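Local coordinates for protein ferritin heavy chain (Trichoplusia ni, PDB 1Z6O) that forms, with light chains, a secreted insect ferritin that stores iron, and probably oxidises ferrous iron as its ferroxidase subunit, at residues 75-80 with 142-147. Numbering follows the deposited sequence.
Sequences IEYLLM and VDYLTG
Both Tyr77 and Tyr144 turn CG anti to the backbone N (chi1 -173° and 180°), which sends each ring off its own helix into the gap between the two, and the pair illustrates how large side chains can bridge backbones that stay well separated. The CA atoms of Tyr77 and Tyr144 remain 9.2 Å apart, and the rings alone join the segments. They run past one another in opposite directions, so the hydroxyls diverge and the meeting falls on ring carbons near the two CB atoms. Tyr77 CD1 comes to 3.6 Å from Tyr144 CD2 and also lies against CE2 of the same ring. The planes differ by only 21°, but the rings are so offset that little of one lies over the other; with centroids 5.3 Å apart, this is a van der Waals contact between obliquely set rings rather than a full stack.

Helices 54-80 and 139-168 belong to the four-helix bundle of the ferritin fold, and the contact sits toward one end of it, with the side chain of Tyr144 about 8 Å from that of His70, an iron ligand. Tyr77 is buried, resting also on Met25 of helix 19-47, and its OH is hydrogen-bonded to both His140 ND1 and Arg81 NH1, which fixes the outer end of the ring. Tyr144 is partly exposed and lies also on Lys73. Were Tyr144 replaced by an alanine, a gap between the helices would probably open and Tyr77 CD1 would lose its aromatic neighbour. Behind Tyr144, on its own helix, Val142 O accepts from Thr146 N at 2.9 Å and from Thr146 OG1 at 2.8 Å; the two donors approach from opposite faces of the carbonyl plane.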
ATOM      1  N   ILE M  75     -22.285 -43.397  11.565  1.00 14.53           N
ATOM      2  CA  ILE M  75     -22.565 -44.042  10.282  1.00 16.02           C
ATOM      3  C   ILE M  75     -21.291 -44.034   9.421  1.00 17.20           C
ATOM      4  O   ILE M  75     -20.947 -45.046   8.798  1.00 17.18           O
ATOM      5  CB  ILE M  75     -23.708 -43.307   9.528  1.00 16.48           C
ATOM      6  CG1 ILE M  75     -25.039 -43.559  10.253  1.00 16.52           C
ATOM      7  CG2 ILE M  75     -23.776 -43.781   8.059  1.00 17.76           C
ATOM      8  CD1 ILE M  75     -26.184 -42.644   9.785  1.00 18.60           C
ATOM      9  N   GLU M  76     -20.589 -42.901   9.377  1.00 15.63           N
ATOM     10  CA  GLU M  76     -19.352 -42.826   8.588  1.00 16.95           C
ATOM     11  C   GLU M  76     -18.311 -43.820   9.097  1.00 17.05           C
ATOM     12  O   GLU M  76     -17.534 -44.364   8.316  1.00 15.32           O
ATOM     13  CB  GLU M  76     -18.746 -41.413   8.633  1.00 19.19           C
ATOM     14  CG  GLU M  76     -19.581 -40.355   7.912  1.00 36.02           C
ATOM     15  CD  GLU M  76     -19.484 -40.452   6.396  1.00 59.42           C
ATOM     16  OE1 GLU M  76     -20.386 -39.923   5.711  1.00 70.24           O
ATOM     17  OE2 GLU M  76     -18.503 -41.040   5.882  1.00 63.98           O
ATOM     18  N   TYR M  77     -18.269 -44.039  10.409  1.00 15.52           N
ATOM     19  CA  TYR M  77     -17.294 -44.987  10.953  1.00 15.85           C
ATOM     20  C   TYR M  77     -17.617 -46.395  10.418  1.00 16.69           C
ATOM     21  O   TYR M  77     -16.732 -47.115   9.955  1.00 15.00           O
ATOM     22  CB  TYR M  77     -17.336 -44.995  12.494  1.00 16.29           C
ATOM     23  CG  TYR M  77     -16.221 -45.839  13.069  1.00 15.75           C
ATOM     24  CD1 TYR M  77     -14.991 -45.266  13.399  1.00 16.92           C
ATOM     25  CD2 TYR M  77     -16.346 -47.231  13.151  1.00 15.97           C
ATOM     26  CE1 TYR M  77     -13.901 -46.060  13.782  1.00 16.74           C
ATOM     27  CE2 TYR M  77     -15.264 -48.037  13.530  1.00 14.93           C
ATOM     28  CZ  TYR M  77     -14.045 -47.441  13.836  1.00 17.21           C
ATOM     29  OH  TYR M  77     -12.950 -48.223  14.135  1.00 16.47           O
ATOM     30  N   LEU M  78     -18.882 -46.795  10.488  1.00 13.87           N
ATOM     31  CA  LEU M  78     -19.262 -48.118   9.983  1.00 15.04           C
ATOM     32  C   LEU M  78     -18.910 -48.256   8.493  1.00 16.50           C
ATOM     33  O   LEU M  78     -18.411 -49.295   8.058  1.00 15.72           O
ATOM     34  CB  LEU M  78     -20.771 -48.359  10.181  1.00 14.81           C
ATOM     35  CG  LEU M  78     -21.256 -48.449  11.642  1.00 19.26           C
ATOM     36  CD1 LEU M  78     -22.759 -48.730  11.666  1.00 17.75           C
ATOM     37  CD2 LEU M  78     -20.503 -49.563  12.381  1.00 17.87           C
ATOM     38  N   LEU M  79     -19.170 -47.212   7.710  1.00 14.17           N
ATOM     39  CA  LEU M  79     -18.873 -47.258   6.275  1.00 14.99           C
ATOM     40  C   LEU M  79     -17.373 -47.424   6.036  1.00 15.92           C
ATOM     41  O   LEU M  79     -16.955 -48.167   5.142  1.00 15.71           O
ATOM     42  CB  LEU M  79     -19.364 -45.973   5.582  1.00 14.53           C
ATOM     43  CG  LEU M  79     -20.892 -45.792   5.493  1.00 16.29           C
ATOM     44  CD1 LEU M  79     -21.217 -44.331   5.136  1.00 16.27           C
ATOM     45  CD2 LEU M  79     -21.468 -46.757   4.432  1.00 15.07           C
ATOM     46  N   MET M  80     -16.563 -46.723   6.826  1.00 14.49           N
ATOM     47  CA  MET M  80     -15.109 -46.815   6.683  1.00 15.27           C
ATOM     48  C   MET M  80     -14.619 -48.244   6.950  1.00 15.93           C
ATOM     49  O   MET M  80     -13.660 -48.702   6.324  1.00 14.99           O
ATOM     50  CB  MET M  80     -14.406 -45.852   7.659  1.00 15.99           C
ATOM     51  CG  MET M  80     -12.885 -46.077   7.739  1.00 25.32           C
ATOM     52  SD  MET M  80     -12.049 -45.039   8.970  1.00 33.21           S
ATOM     53  CE  MET M  80     -12.613 -45.896  10.515  1.00 25.31           C
ATOM     54  N   VAL M 142     -13.089 -48.626  19.926  1.00 15.34           N
ATOM     55  CA  VAL M 142     -13.159 -48.304  21.353  1.00 15.58           C
ATOM     56  C   VAL M 142     -12.450 -46.963  21.609  1.00 17.77           C
ATOM     57  O   VAL M 142     -12.953 -46.090  22.325  1.00 16.42           O
ATOM     58  CB  VAL M 142     -12.508 -49.434  22.186  1.00 16.85           C
ATOM     59  CG1 VAL M 142     -12.243 -48.966  23.635  1.00 17.00           C
ATOM     60  CG2 VAL M 142     -13.447 -50.665  22.178  1.00 16.26           C
ATOM     61  N   ASP M 143     -11.286 -46.806  20.996  1.00 15.40           N
ATOM     62  CA  ASP M 143     -10.489 -45.585  21.128  1.00 18.28           C
ATOM     63  C   ASP M 143     -11.232 -44.375  20.555  1.00 18.43           C
ATOM     64  O   ASP M 143     -11.224 -43.292  21.139  1.00 19.52           O
ATOM     65  CB  ASP M 143      -9.164 -45.757  20.380  1.00 20.32           C
ATOM     66  CG  ASP M 143      -8.333 -44.484  20.379  1.00 29.20           C
ATOM     67  OD1 ASP M 143      -7.735 -44.214  21.418  1.00 33.95           O
ATOM     68  OD2 ASP M 143      -8.305 -43.758  19.361  1.00 38.25           O
ATOM     69  N   TYR M 144     -11.869 -44.562  19.407  1.00 15.92           N
ATOM     70  CA  TYR M 144     -12.629 -43.491  18.766  1.00 16.72           C
ATOM     71  C   TYR M 144     -13.806 -43.044  19.644  1.00 19.25           C
ATOM     72  O   TYR M 144     -14.037 -41.844  19.848  1.00 18.68           O
ATOM     73  CB  TYR M 144     -13.150 -43.981  17.415  1.00 18.56           C
ATOM     74  CG  TYR M 144     -13.948 -42.949  16.654  1.00 21.34           C
ATOM     75  CD1 TYR M 144     -13.374 -41.727  16.290  1.00 31.58           C
ATOM     76  CD2 TYR M 144     -15.262 -43.199  16.273  1.00 25.90           C
ATOM     77  CE1 TYR M 144     -14.092 -40.781  15.557  1.00 31.64           C
ATOM     78  CE2 TYR M 144     -15.993 -42.258  15.534  1.00 29.76           C
ATOM     79  CZ  TYR M 144     -15.397 -41.056  15.181  1.00 35.67           C
ATOM     80  OH  TYR M 144     -16.097 -40.131  14.441  1.00 38.92           O
ATOM     81  N   LEU M 145     -14.563 -44.005  20.161  1.00 14.91           N
ATOM     82  CA  LEU M 145     -15.703 -43.671  21.017  1.00 15.46           C
ATOM     83  C   LEU M 145     -15.248 -43.009  22.313  1.00 17.23           C
ATOM     84  O   LEU M 145     -15.919 -42.122  22.840  1.00 17.42           O
ATOM     85  CB  LEU M 145     -16.501 -44.935  21.364  1.00 14.29           C
ATOM     86  CG  LEU M 145     -17.210 -45.578  20.158  1.00 19.20           C
ATOM     87  CD1 LEU M 145     -17.804 -46.921  20.557  1.00 17.80           C
ATOM     88  CD2 LEU M 145     -18.302 -44.637  19.640  1.00 20.75           C
ATOM     89  N   THR M 146     -14.109 -43.444  22.831  1.00 14.29           N
ATOM     90  CA  THR M 146     -13.616 -42.893  24.085  1.00 16.64           C
ATOM     91  C   THR M 146     -13.046 -41.480  23.927  1.00 22.45           C
ATOM     92  O   THR M 146     -13.407 -40.568  24.674  1.00 22.28           O
ATOM     93  CB  THR M 146     -12.518 -43.793  24.695  1.00 19.31           C
ATOM     94  OG1 THR M 146     -13.042 -45.109  24.922  1.00 18.20           O
ATOM     95  CG2 THR M 146     -12.038 -43.218  26.029  1.00 18.99           C
ATOM     96  N   GLY M 147     -12.175 -41.301  22.939  1.00 19.36           N
ATOM     97  CA  GLY M 147     -11.524 -40.014  22.745  1.00 22.08           C
ATOM     98  C   GLY M 147     -12.325 -38.923  22.066  1.00 28.52           C
ATOM     99  O   GLY M 147     -12.056 -37.739  22.258  1.00 35.14           O
TER